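Local coordinates for geranyltranstransferase (Marinomonas sp. MED121, PDB 4F62), which probably catalyses the condensation of an allylic diphosphate with isopentenyl diphosphate to build a longer polyprenyl diphosphate such as farnesyl diphosphate, at residues A[6-11]-A[53-58]; A[13-18]-A[66-71]; A[188-193]-A[202-207]; A[271-276]-A[281-286]. One frame throughout, in Å; residues are numbered along the deposited sequence.

Interaction 1. Residues A[6-11]-A[53-58]; sequences KQFSTY and TYASAQ
Phe8 packs end-on against Tyr54, Ala55 and Gln58, joining helix 5-23 to helix 48-60 in the all-helical isoprenoid synthase fold. The far end of the ring does the touching. Phe8 CZ comes within 3.6 Å of the backbone Ala55 N, which lies at the ring edge and in its plane, and within 3.8 Å of Ala55 CB. Tyr54 CB stands 4.1 Å from Phe8 CZ. The neighbouring ring carbon Phe8 CE1 meets the amide of Gln58, 3.6 Å from its OE1. The Phe8 and Gln58 side chains run past one another, pointing opposite ways, with ring and amide planes 53° apart, so they pack without stacking. A phenyl group suits the place because the short segment axes come no nearer than 11.4 Å and cross at 112°; its CG, anti to the backbone N (chi1 -174°), sends the long flat group across that gap. A short methyl suits Ala55, since the ring can then reach the backbone beside it. Further out, the same methyl touches Pro282, Leu283 and Leu286 of helix 281-291, while the Tyr54 side chain packs on Thr12, Arg15 and Val16 and its hydroxyl hydrogen-bonds to Asp68 of helix 65-86. On helix 5-23, one turn is tied by a side chain as well as by the backbone: Lys6 O accepts from Thr10 N at 3.1 Å and from Thr10 OG1 at 3.0 Å, the two donors reaching it from opposite faces of its carbonyl plane.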
loop_
_atom_site.group_PDB
_atom_site.type_symbol
_atom_site.label_atom_id
_atom_site.label_comp_id
_atom_site.label_asym_id
_atom_site.label_seq_id
_atom_site.Cartn_x
_atom_site.Cartn_y
_atom_site.Cartn_z
ATOM N N LYS A 6 -18.036 0.043 27.448
ATOM C CA LYS A 6 -18.105 1.496 27.403
ATOM C C LYS A 6 -16.715 2.096 27.585
ATOM O O LYS A 6 -16.245 2.874 26.750
ATOM C CB LYS A 6 -19.044 2.017 28.488
ATOM C CG LYS A 6 -19.082 3.530 28.598
ATOM C CD LYS A 6 -19.760 3.974 29.888
ATOM C CE LYS A 6 -19.787 5.492 30.003
ATOM N NZ LYS A 6 -20.658 6.121 28.966
ATOM N N GLN A 7 -16.049 1.707 28.664
ATOM C CA GLN A 7 -14.703 2.212 28.943
ATOM C C GLN A 7 -13.662 1.763 27.937
ATOM O O GLN A 7 -12.805 2.548 27.532
ATOM C CB GLN A 7 -14.265 1.837 30.358
ATOM C CG GLN A 7 -15.058 2.573 31.438
ATOM C CD GLN A 7 -14.390 2.476 32.794
ATOM O OE1 GLN A 7 -13.683 1.504 33.079
ATOM N NE2 GLN A 7 -14.590 3.493 33.632
ATOM N N PHE A 8 -13.724 0.500 27.543
ATOM C CA PHE A 8 -12.736 -0.026 26.627
ATOM C C PHE A 8 -12.844 0.636 25.259
ATOM O O PHE A 8 -11.829 0.900 24.603
ATOM C CB PHE A 8 -12.885 -1.542 26.493
ATOM C CG PHE A 8 -11.802 -2.181 25.673
ATOM C CD1 PHE A 8 -10.588 -2.529 26.252
ATOM C CD2 PHE A 8 -11.986 -2.419 24.319
ATOM C CE1 PHE A 8 -9.574 -3.117 25.486
ATOM C CE2 PHE A 8 -10.977 -3.011 23.549
ATOM C CZ PHE A 8 -9.771 -3.354 24.139
ATOM N N SER A 9 -14.068 0.899 24.811
ATOM C CA SER A 9 -14.242 1.552 23.510
ATOM C C SER A 9 -13.745 3.001 23.574
ATOM O O SER A 9 -13.065 3.477 22.672
ATOM C CB SER A 9 -15.716 1.501 23.050
ATOM O OG SER A 9 -16.535 2.260 23.913
ATOM N N THR A 10 -14.091 3.697 24.646
ATOM C CA THR A 10 -13.580 5.049 24.852
ATOM C C THR A 10 -12.041 5.063 24.867
ATOM O O THR A 10 -11.410 5.859 24.170
ATOM C CB THR A 10 -14.123 5.641 26.158
ATOM O OG1 THR A 10 -15.551 5.702 26.090
ATOM C CG2 THR A 10 -13.567 7.048 26.401
ATOM N N TYR A 11 -11.441 4.164 25.642
ATOM C CA TYR A 11 -9.976 4.094 25.733
ATOM C C TYR A 11 -9.308 3.865 24.374
ATOM O O TYR A 11 -8.398 4.616 23.978
ATOM C CB TYR A 11 -9.542 3.014 26.744
ATOM C CG TYR A 11 -8.034 2.818 26.813
ATOM C CD1 TYR A 11 -7.235 3.647 27.595
ATOM C CD2 TYR A 11 -7.419 1.805 26.097
ATOM C CE1 TYR A 11 -5.849 3.466 27.649
ATOM C CE2 TYR A 11 -6.042 1.619 26.134
ATOM C CZ TYR A 11 -5.264 2.448 26.913
ATOM O OH TYR A 11 -3.903 2.258 26.940
ATOM N N THR A 53 -7.999 -5.173 17.678
ATOM C CA THR A 53 -6.541 -5.283 17.749
ATOM C C THR A 53 -6.048 -5.121 19.182
ATOM O O THR A 53 -5.255 -5.931 19.684
ATOM C CB THR A 53 -5.868 -4.233 16.851
ATOM O OG1 THR A 53 -6.447 -4.307 15.541
ATOM C CG2 THR A 53 -4.347 -4.480 16.747
ATOM N N TYR A 54 -6.521 -4.078 19.855
ATOM C CA TYR A 54 -6.087 -3.842 21.225
ATOM C C TYR A 54 -6.602 -4.943 22.144
ATOM O O TYR A 54 -5.913 -5.323 23.095
ATOM C CB TYR A 54 -6.573 -2.484 21.730
ATOM C CG TYR A 54 -5.883 -1.299 21.097
ATOM C CD1 TYR A 54 -4.522 -1.069 21.299
ATOM C CD2 TYR A 54 -6.593 -0.390 20.319
ATOM C CE1 TYR A 54 -3.882 0.030 20.724
ATOM C CE2 TYR A 54 -5.962 0.716 19.743
ATOM C CZ TYR A 54 -4.615 0.923 19.951
ATOM O OH TYR A 54 -4.003 2.020 19.387
ATOM N N ALA A 55 -7.818 -5.433 21.875
ATOM C CA ALA A 55 -8.437 -6.470 22.723
ATOM C C ALA A 55 -7.660 -7.779 22.642
ATOM O O ALA A 55 -7.489 -8.477 23.638
ATOM C CB ALA A 55 -9.906 -6.709 22.325
ATOM N N SER A 56 -7.190 -8.112 21.447
ATOM C CA SER A 56 -6.437 -9.347 21.253
ATOM C C SER A 56 -5.059 -9.258 21.895
ATOM O O SER A 56 -4.599 -10.218 22.513
ATOM C CB SER A 56 -6.292 -9.658 19.765
ATOM O OG SER A 56 -7.578 -9.774 19.194
ATOM N N ALA A 57 -4.402 -8.110 21.748
ATOM C CA ALA A 57 -3.116 -7.892 22.416
ATOM C C ALA A 57 -3.265 -8.085 23.923
ATOM O O ALA A 57 -2.432 -8.726 24.562
ATOM C CB ALA A 57 -2.568 -6.501 22.114
ATOM N N GLN A 58 -4.336 -7.533 24.486
ATOM C CA GLN A 58 -4.596 -7.642 25.919
ATOM C C GLN A 58 -4.849 -9.074 26.348
ATOM O O GLN A 58 -4.426 -9.496 27.420
ATOM C CB GLN A 58 -5.801 -6.795 26.294
ATOM C CG GLN A 58 -5.475 -5.356 26.506
ATOM C CD GLN A 58 -6.424 -4.722 27.481
ATOM O OE1 GLN A 58 -7.570 -5.160 27.620
ATOM N NE2 GLN A 58 -5.950 -3.698 28.185
#

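Interaction 2. Residues A[13-18]-A[66-71]; sequences QSRVDQ and LTDASA
Arg15 and Asp68 form a two-pronged salt bridge in the all-helical isoprenoid synthase fold, where it ties helix 5-23 to helix 65-86. From CB the arginine runs out fully extended as far as NE, crossing the Asp68 side chain at about a right angle. Its CG and CD both approach the carboxylate, Arg15 CD lying 3.7 Å from Asp68 OD1. Next comes NE, which donates to the syn lone pair of Asp68 OD1 over 2.8 Å, almost straight at 167°. At the tip, Arg15 NH2 bonds to Asp68 OD2, also at 2.8 Å and on the syn side, though out of the carboxylate plane, while NH1 turns to the hydroxyl of Tyr11. The grip is therefore side-on, with guanidinium and carboxylate planes turned 35° apart. Beside the polar pair, Val16 CG2 packs 4.1 Å from Ala71 CB, small apolar groups that let the helices lie close. Asp68 OD1 is held a second time by the hydroxyl of Tyr54, so a buried acidic group is met by partners from two other helices. Such surroundings probably stabilise its negative charge and tend to lower its pKa, against the opposing effect of burial, while fixing the carboxylate's rotation.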
loop_
_atom_site.group_PDB
_atom_site.type_symbol
_atom_site.label_atom_id
_atom_site.label_comp_id
_atom_site.label_asym_id
_atom_site.label_seq_id
_atom_site.Cartn_x
_atom_site.Cartn_y
_atom_site.Cartn_z
ATOM N N GLN A 13 -10.573 3.998 21.212
ATOM C CA GLN A 13 -10.884 5.031 20.229
ATOM C C GLN A 13 -10.012 6.278 20.443
ATOM O O GLN A 13 -9.426 6.782 19.496
ATOM C CB GLN A 13 -12.386 5.376 20.261
ATOM C CG GLN A 13 -13.266 4.285 19.615
ATOM C CD GLN A 13 -14.753 4.372 19.988
ATOM O OE1 GLN A 13 -15.167 5.198 20.816
ATOM N NE2 GLN A 13 -15.559 3.503 19.378
ATOM N N SER A 14 -9.943 6.772 21.683
ATOM C CA SER A 14 -9.057 7.889 22.012
ATOM C C SER A 14 -7.613 7.533 21.664
ATOM O O SER A 14 -6.884 8.330 21.065
ATOM C CB SER A 14 -9.146 8.246 23.493
ATOM O OG SER A 14 -10.475 8.608 23.831
ATOM N N ARG A 15 -7.207 6.324 22.028
ATOM C CA ARG A 15 -5.832 5.906 21.810
ATOM C C ARG A 15 -5.472 5.848 20.321
ATOM O O ARG A 15 -4.447 6.412 19.906
ATOM C CB ARG A 15 -5.536 4.566 22.510
ATOM C CG ARG A 15 -4.072 4.150 22.414
ATOM C CD ARG A 15 -3.715 2.947 23.275
ATOM N NE ARG A 15 -2.349 2.514 22.976
ATOM C CZ ARG A 15 -1.485 2.048 23.871
ATOM N NH1 ARG A 15 -1.839 1.932 25.140
ATOM N NH2 ARG A 15 -0.259 1.699 23.489
ATOM N N VAL A 16 -6.292 5.189 19.502
ATOM C CA VAL A 16 -5.931 5.086 18.084
ATOM C C VAL A 16 -6.048 6.438 17.368
ATOM O O VAL A 16 -5.260 6.737 16.471
ATOM C CB VAL A 16 -6.682 3.943 17.332
ATOM C CG1 VAL A 16 -8.157 4.294 17.098
ATOM C CG2 VAL A 16 -5.988 3.621 16.001
ATOM N N ASP A 17 -7.015 7.256 17.779
ATOM C CA ASP A 17 -7.210 8.565 17.165
ATOM C C ASP A 17 -6.029 9.514 17.401
ATOM O O ASP A 17 -5.541 10.144 16.466
ATOM C CB ASP A 17 -8.510 9.209 17.652
ATOM C CG ASP A 17 -9.751 8.548 17.051
ATOM O OD1 ASP A 17 -9.597 7.641 16.202
ATOM O OD2 ASP A 17 -10.872 8.949 17.428
ATOM N N GLN A 18 -5.591 9.626 18.651
ATOM C CA GLN A 18 -4.403 10.416 18.972
ATOM C C GLN A 18 -3.169 9.908 18.228
ATOM O O GLN A 18 -2.358 10.696 17.743
ATOM C CB GLN A 18 -4.120 10.397 20.473
ATOM C CG GLN A 18 -4.913 11.393 21.284
ATOM C CD GLN A 18 -4.595 11.288 22.766
ATOM O OE1 GLN A 18 -3.678 11.946 23.265
ATOM N NE2 GLN A 18 -5.338 10.437 23.474
ATOM N N LEU A 66 3.834 -1.688 18.520
ATOM C CA LEU A 66 3.364 -2.335 17.290
ATOM C C LEU A 66 1.871 -2.667 17.329
ATOM O O LEU A 66 1.272 -2.934 16.289
ATOM C CB LEU A 66 4.191 -3.584 16.919
ATOM C CG LEU A 66 5.643 -3.321 16.468
ATOM C CD1 LEU A 66 6.376 -4.626 16.171
ATOM C CD2 LEU A 66 5.672 -2.425 15.243
ATOM N N THR A 67 1.259 -2.661 18.508
ATOM C CA THR A 67 -0.199 -2.805 18.547
ATOM C C THR A 67 -0.835 -1.512 18.045
ATOM O O THR A 67 -1.818 -1.525 17.286
ATOM C CB THR A 67 -0.720 -3.054 19.977
ATOM O OG1 THR A 67 0.091 -4.035 20.634
ATOM C CG2 THR A 67 -2.154 -3.528 19.929
ATOM N N ASP A 68 -0.288 -0.387 18.510
ATOM C CA ASP A 68 -0.680 0.927 17.992
ATOM C C ASP A 68 -0.480 1.011 16.482
ATOM O O ASP A 68 -1.380 1.442 15.754
ATOM C CB ASP A 68 0.121 2.045 18.671
ATOM C CG ASP A 68 -0.392 2.367 20.057
ATOM O OD1 ASP A 68 -1.626 2.297 20.274
ATOM O OD2 ASP A 68 0.439 2.676 20.930
ATOM N N ALA A 69 0.697 0.600 16.011
ATOM C CA ALA A 69 0.969 0.626 14.570
ATOM C C ALA A 69 -0.018 -0.245 13.789
ATOM O O ALA A 69 -0.512 0.139 12.718
ATOM C CB ALA A 69 2.410 0.199 14.293
ATOM N N SER A 70 -0.338 -1.417 14.326
ATOM C CA SER A 70 -1.298 -2.303 13.647
ATOM C C SER A 70 -2.705 -1.733 13.622
ATOM O O SER A 70 -3.396 -1.773 12.581
ATOM C CB SER A 70 -1.334 -3.674 14.329
ATOM O OG SER A 70 -0.046 -4.279 14.326
ATOM N N ALA A 71 -3.148 -1.238 14.778
ATOM C CA ALA A 71 -4.509 -0.745 14.890
ATOM C C ALA A 71 -4.661 0.413 13.929
ATOM O O ALA A 71 -5.648 0.498 13.202
ATOM C CB ALA A 71 -4.805 -0.295 16.322
#

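Interaction 3. Residues A[188-193]-A[202-207]; sequences SVRMGA and EQLAKL
Val189, Arg190 and Ala193 pack against Leu204 and Leu207 in an antiparallel, largely apolar helix-helix contact between the end of helix 170-194 and the start of helix 201-226. The short segment axes approach to 9.6 Å and their directions differ by 156°. Ala193 CB meets the tip of Leu207, 3.6 Å from its CD1, and also faces Leu204 CD1 at 4.1 Å. A small residue fits here because two leucine branches converge on its methyl. Val189 adds its CG2 branch, which lies 3.9 Å from Leu207 CB and 3.5 Å from the backbone Leu207 O, so the valine presses on the root of the leucine while Ala193 takes its end. The two helices follow one another through a short connection, forming a helical hairpin of the isoprenoid synthase bundle; Val199, in that connection, touches both Ala193 and Leu204. Helix 48-60 lies over another side, with Ser56 on Val189 and Leu59 on Leu207. Toward the outer side, Arg190 bends at chi3 (58°), which swings its guanidinium across Leu204 at roughly a right angle. Arg190 NH1 reaches 3.7 Å from Leu204 CG, and NH2 comes 3.8 Å from Leu204 CD2. Arginine suits this partly exposed position because its length brings both an apolar surface and charge to the margin: NE forms a salt bridge with Glu143 of helix 134-148, and NH1 another with Asp208.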
loop_
_atom_site.group_PDB
_atom_site.type_symbol
_atom_site.label_atom_id
_atom_site.label_comp_id
_atom_site.label_asym_id
_atom_site.label_seq_id
_atom_site.Cartn_x
_atom_site.Cartn_y
_atom_site.Cartn_z
ATOM N N SER A 188 -7.054 -7.998 12.245
ATOM C CA SER A 188 -7.127 -7.239 13.496
ATOM C C SER A 188 -6.759 -8.088 14.713
ATOM O O SER A 188 -5.901 -7.699 15.509
ATOM C CB SER A 188 -8.521 -6.632 13.686
ATOM O OG SER A 188 -8.792 -5.674 12.677
ATOM N N VAL A 189 -7.404 -9.244 14.867
ATOM C CA VAL A 189 -7.105 -10.081 16.026
ATOM C C VAL A 189 -5.725 -10.737 15.893
ATOM O O VAL A 189 -4.997 -10.832 16.881
ATOM C CB VAL A 189 -8.216 -11.144 16.334
ATOM C CG1 VAL A 189 -9.603 -10.491 16.353
ATOM C CG2 VAL A 189 -8.175 -12.276 15.332
ATOM N N ARG A 190 -5.355 -11.165 14.681
ATOM C CA ARG A 190 -4.053 -11.807 14.479
ATOM C C ARG A 190 -2.902 -10.832 14.762
ATOM O O ARG A 190 -1.951 -11.141 15.507
ATOM C CB ARG A 190 -3.935 -12.411 13.061
ATOM C CG ARG A 190 -4.825 -13.635 12.805
ATOM C CD ARG A 190 -4.654 -14.158 11.361
ATOM N NE ARG A 190 -3.259 -14.519 11.080
ATOM C CZ ARG A 190 -2.702 -15.674 11.433
ATOM N NH1 ARG A 190 -3.419 -16.592 12.078
ATOM N NH2 ARG A 190 -1.430 -15.916 11.148
ATOM N N MET A 191 -2.985 -9.646 14.173
ATOM C CA MET A 191 -1.933 -8.651 14.362
ATOM C C MET A 191 -1.861 -8.135 15.793
ATOM O O MET A 191 -0.776 -7.912 16.308
ATOM C CB MET A 191 -2.092 -7.487 13.385
ATOM C CG MET A 191 -1.911 -7.903 11.915
ATOM S SD MET A 191 -2.396 -6.568 10.805
ATOM C CE MET A 191 -0.972 -5.480 10.935
ATOM N N GLY A 192 -3.018 -7.943 16.419
ATOM C CA GLY A 192 -3.060 -7.534 17.808
ATOM C C GLY A 192 -2.274 -8.484 18.687
ATOM O O GLY A 192 -1.383 -8.059 19.433
ATOM N N ALA A 193 -2.600 -9.770 18.588
ATOM C CA ALA A 193 -1.936 -10.817 19.370
ATOM C C ALA A 193 -0.438 -10.914 19.045
ATOM O O ALA A 193 0.417 -10.940 19.945
ATOM C CB ALA A 193 -2.630 -12.148 19.120
ATOM N N GLU A 202 -1.311 -21.957 19.222
ATOM C CA GLU A 202 -2.623 -22.414 19.663
ATOM C C GLU A 202 -3.576 -21.244 19.959
ATOM O O GLU A 202 -4.750 -21.286 19.594
ATOM C CB GLU A 202 -2.473 -23.339 20.877
ATOM C CG GLU A 202 -3.610 -23.268 21.884
ATOM C CD GLU A 202 -3.274 -22.400 23.091
ATOM O OE1 GLU A 202 -2.070 -22.130 23.314
ATOM O OE2 GLU A 202 -4.212 -21.992 23.817
ATOM N N GLN A 203 -3.070 -20.200 20.616
ATOM C CA GLN A 203 -3.876 -19.007 20.868
ATOM C C GLN A 203 -4.273 -18.329 19.563
ATOM O O GLN A 203 -5.379 -17.810 19.433
ATOM C CB GLN A 203 -3.115 -18.005 21.732
ATOM C CG GLN A 203 -2.746 -18.492 23.108
ATOM C CD GLN A 203 -1.750 -17.562 23.777
ATOM O OE1 GLN A 203 -1.036 -16.819 23.103
ATOM N NE2 GLN A 203 -1.702 -17.593 25.106
ATOM N N LEU A 204 -3.365 -18.332 18.592
ATOM C CA LEU A 204 -3.615 -17.665 17.320
ATOM C C LEU A 204 -4.691 -18.404 16.516
ATOM O O LEU A 204 -5.522 -17.786 15.844
ATOM C CB LEU A 204 -2.308 -17.544 16.529
ATOM C CG LEU A 204 -2.119 -16.387 15.547
ATOM C CD1 LEU A 204 -2.265 -15.046 16.241
ATOM C CD2 LEU A 204 -0.741 -16.505 14.879
ATOM N N ALA A 205 -4.683 -19.730 16.597
ATOM C CA ALA A 205 -5.713 -20.531 15.947
ATOM C C ALA A 205 -7.116 -20.250 16.514
ATOM O O ALA A 205 -8.101 -20.165 15.764
ATOM C CB ALA A 205 -5.377 -22.006 16.063
ATOM N N LYS A 206 -7.204 -20.106 17.835
ATOM C CA LYS A 206 -8.469 -19.758 18.480
ATOM C C LYS A 206 -8.937 -18.378 18.037
ATOM O O LYS A 206 -10.124 -18.172 17.780
ATOM C CB LYS A 206 -8.328 -19.802 20.004
ATOM C CG LYS A 206 -8.080 -21.187 20.581
ATOM C CD LYS A 206 -7.588 -21.080 22.020
ATOM C CE LYS A 206 -7.145 -22.427 22.568
ATOM N NZ LYS A 206 -8.249 -23.422 22.492
ATOM N N LEU A 207 -8.003 -17.433 17.940
ATOM C CA LEU A 207 -8.347 -16.079 17.504
ATOM C C LEU A 207 -8.807 -16.052 16.053
ATOM O O LEU A 207 -9.754 -15.330 15.715
ATOM C CB LEU A 207 -7.191 -15.102 17.756
ATOM C CG LEU A 207 -6.943 -14.854 19.241
ATOM C CD1 LEU A 207 -5.628 -14.087 19.476
ATOM C CD2 LEU A 207 -8.123 -14.108 19.844
#

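Interaction 4. Residues A[271-276]-A[281-286]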
loop_
_atom_site.group_PDB
_atom_site.type_symbol
_atom_site.label_atom_id
_atom_site.label_comp_id
_atom_site.label_asym_id
_atom_site.label_seq_id
_atom_site.Cartn_x
_atom_site.Cartn_y
_atom_site.Cartn_z
ATOM N N ALA A 271 -16.973 -19.443 22.385
ATOM C CA ALA A 271 -16.368 -20.712 22.791
ATOM C C ALA A 271 -14.857 -20.754 22.559
ATOM O O ALA A 271 -14.131 -21.414 23.299
ATOM C CB ALA A 271 -17.041 -21.886 22.093
ATOM N N GLN A 272 -14.392 -20.054 21.528
ATOM C CA GLN A 272 -12.972 -20.032 21.191
ATOM C C GLN A 272 -12.122 -19.309 22.236
ATOM O O GLN A 272 -10.926 -19.580 22.367
ATOM C CB GLN A 272 -12.763 -19.384 19.813
ATOM C CG GLN A 272 -13.293 -20.220 18.653
ATOM C CD GLN A 272 -12.534 -21.528 18.515
ATOM O OE1 GLN A 272 -11.391 -21.641 18.967
ATOM N NE2 GLN A 272 -13.160 -22.523 17.896
ATOM N N ILE A 273 -12.727 -18.381 22.971
ATOM C CA ILE A 273 -11.962 -17.555 23.909
ATOM C C ILE A 273 -12.417 -17.719 25.356
ATOM O O ILE A 273 -11.992 -16.966 26.233
ATOM C CB ILE A 273 -12.016 -16.056 23.527
ATOM C CG1 ILE A 273 -13.452 -15.538 23.615
ATOM C CG2 ILE A 273 -11.450 -15.829 22.129
ATOM C CD1 ILE A 273 -13.585 -14.082 23.249
ATOM N N SER A 274 -13.271 -18.706 25.596
ATOM C CA SER A 274 -13.803 -18.949 26.935
ATOM C C SER A 274 -12.697 -19.281 27.938
ATOM O O SER A 274 -12.729 -18.815 29.077
ATOM C CB SER A 274 -14.868 -20.058 26.913
ATOM O OG SER A 274 -14.322 -21.316 26.542
ATOM N N GLU A 275 -11.715 -20.065 27.505
ATOM C CA GLU A 275 -10.651 -20.553 28.389
ATOM C C GLU A 275 -9.580 -19.514 28.752
ATOM O O GLU A 275 -8.519 -19.874 29.263
ATOM C CB GLU A 275 -9.979 -21.795 27.782
ATOM C CG GLU A 275 -9.234 -21.542 26.468
ATOM C CD GLU A 275 -10.164 -21.454 25.260
ATOM O OE1 GLU A 275 -11.217 -20.783 25.344
ATOM O OE2 GLU A 275 -9.848 -22.068 24.220
ATOM N N PHE A 276 -9.849 -18.236 28.497
ATOM C CA PHE A 276 -8.874 -17.186 28.796
ATOM C C PHE A 276 -9.211 -16.398 30.061
ATOM O O PHE A 276 -8.351 -15.738 30.638
ATOM C CB PHE A 276 -8.750 -16.225 27.619
ATOM C CG PHE A 276 -7.984 -16.779 26.450
ATOM C CD1 PHE A 276 -8.618 -17.538 25.479
ATOM C CD2 PHE A 276 -6.626 -16.517 26.311
ATOM C CE1 PHE A 276 -7.917 -18.038 24.397
ATOM C CE2 PHE A 276 -5.914 -17.013 25.229
ATOM C CZ PHE A 276 -6.562 -17.776 24.270
ATOM N N GLN A 281 -12.827 -10.620 28.251
ATOM C CA GLN A 281 -14.076 -9.855 28.318
ATOM C C GLN A 281 -14.283 -8.838 27.171
ATOM O O GLN A 281 -15.379 -8.775 26.609
ATOM C CB GLN A 281 -14.267 -9.196 29.693
ATOM C CG GLN A 281 -15.723 -8.865 29.985
ATOM C CD GLN A 281 -16.641 -10.089 29.901
ATOM O OE1 GLN A 281 -16.332 -11.152 30.446
ATOM N NE2 GLN A 281 -17.773 -9.940 29.211
ATOM N N PRO A 282 -13.239 -8.051 26.821
ATOM C CA PRO A 282 -13.393 -7.122 25.697
ATOM C C PRO A 282 -13.772 -7.832 24.398
ATOM O O PRO A 282 -14.683 -7.378 23.698
ATOM C CB PRO A 282 -11.997 -6.501 25.579
ATOM C CG PRO A 282 -11.516 -6.463 27.002
ATOM C CD PRO A 282 -12.002 -7.767 27.585
ATOM N N LEU A 283 -13.092 -8.931 24.084
ATOM C CA LEU A 283 -13.413 -9.694 22.881
ATOM C C LEU A 283 -14.816 -10.284 22.969
ATOM O O LEU A 283 -15.511 -10.405 21.965
ATOM C CB LEU A 283 -12.380 -10.798 22.635
ATOM C CG LEU A 283 -11.038 -10.394 22.027
ATOM C CD1 LEU A 283 -10.130 -11.614 21.886
ATOM C CD2 LEU A 283 -11.252 -9.736 20.679
ATOM N N THR A 284 -15.242 -10.645 24.170
ATOM C CA THR A 284 -16.595 -11.147 24.329
ATOM C C THR A 284 -17.587 -10.006 24.120
ATOM O O THR A 284 -18.554 -10.140 23.356
ATOM C CB THR A 284 -16.784 -11.772 25.713
ATOM O OG1 THR A 284 -15.849 -12.850 25.870
ATOM C CG2 THR A 284 -18.211 -12.291 25.875
ATOM N N ASP A 285 -17.342 -8.880 24.789
ATOM C CA ASP A 285 -18.200 -7.704 24.641
ATOM C C ASP A 285 -18.243 -7.224 23.187
ATOM O O ASP A 285 -19.315 -6.905 22.670
ATOM C CB ASP A 285 -17.733 -6.565 25.549
ATOM C CG ASP A 285 -17.919 -6.874 27.018
ATOM O OD1 ASP A 285 -18.687 -7.802 27.342
ATOM O OD2 ASP A 285 -17.304 -6.175 27.847
ATOM N N LEU A 286 -17.081 -7.182 22.539
ATOM C CA LEU A 286 -16.978 -6.757 21.133
ATOM C C LEU A 286 -17.725 -7.678 20.182
ATOM O O LEU A 286 -18.175 -7.244 19.116
ATOM C CB LEU A 286 -15.515 -6.668 20.671
ATOM C CG LEU A 286 -14.735 -5.417 21.095
ATOM C CD1 LEU A 286 -13.271 -5.526 20.689
ATOM C CD2 LEU A 286 -15.361 -4.178 20.477
#
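Ile273, Leu283 and Thr284 make this contact, which joins the last part of helix 249-273 to the first turns of helix 281-291 across the short link that leads into residue 281. Ile273 carries most of it, burying 66 Å² against the other segment. A single atom does the touching: Ile273 CD1 lies 3.6 Å from Leu283 CB and 3.7 Å from Thr284 OG1. It gets there because CG1 sits between the backbone N and the carbonyl carbon (chi1 63°) and the chain then continues straight, so CD1 is carried out toward the other helix. Leu283 offers the base of its side chain to this methyl, and its branched end is used on other helices. Thr284 contributes its hydroxyl oxygen as a packing surface; that hydroxyl is satisfied by the carbonyl one turn back, Ser280 O, and so can border the apolar contact. Nearby, Gln281 NE2 donates to Asp285 OD1 at 3.0 Å, from above the carboxylate plane, bridging one turn of the new helix. In the all-helical isoprenoid synthase bundle, this pairing of the last two modelled helices sits so that Ile273 rests on Tyr210 of helix 201-226, whose hydroxyl bonds to Leu283 O, while Leu283 fits against Leu207 of that helix and against Ala55 and Leu59 of helix 48-60.

How the interactions relate
The four contacts lie in one all-helical fold, with centres 10 to 21 Å apart. Interactions 1 and 2 both use helix 5-23, and their segments alternate along the chain; interaction 3 and then interaction 4 come later in series. Helix 48-60 ties the set together: it belongs to interaction 1, touches Thr67 of interaction 2, packs on Val189 of interaction 3 and on Leu283 of interaction 4. Interactions 3 and 4 are also linked by a salt bridge from Lys206 to Glu275. Only interactions 2 and 4, about 8 Å apart at their nearest atoms, do not touch. The first helix, 5-23, and the last modelled one, 281-291, thus both pack against helix 48-60.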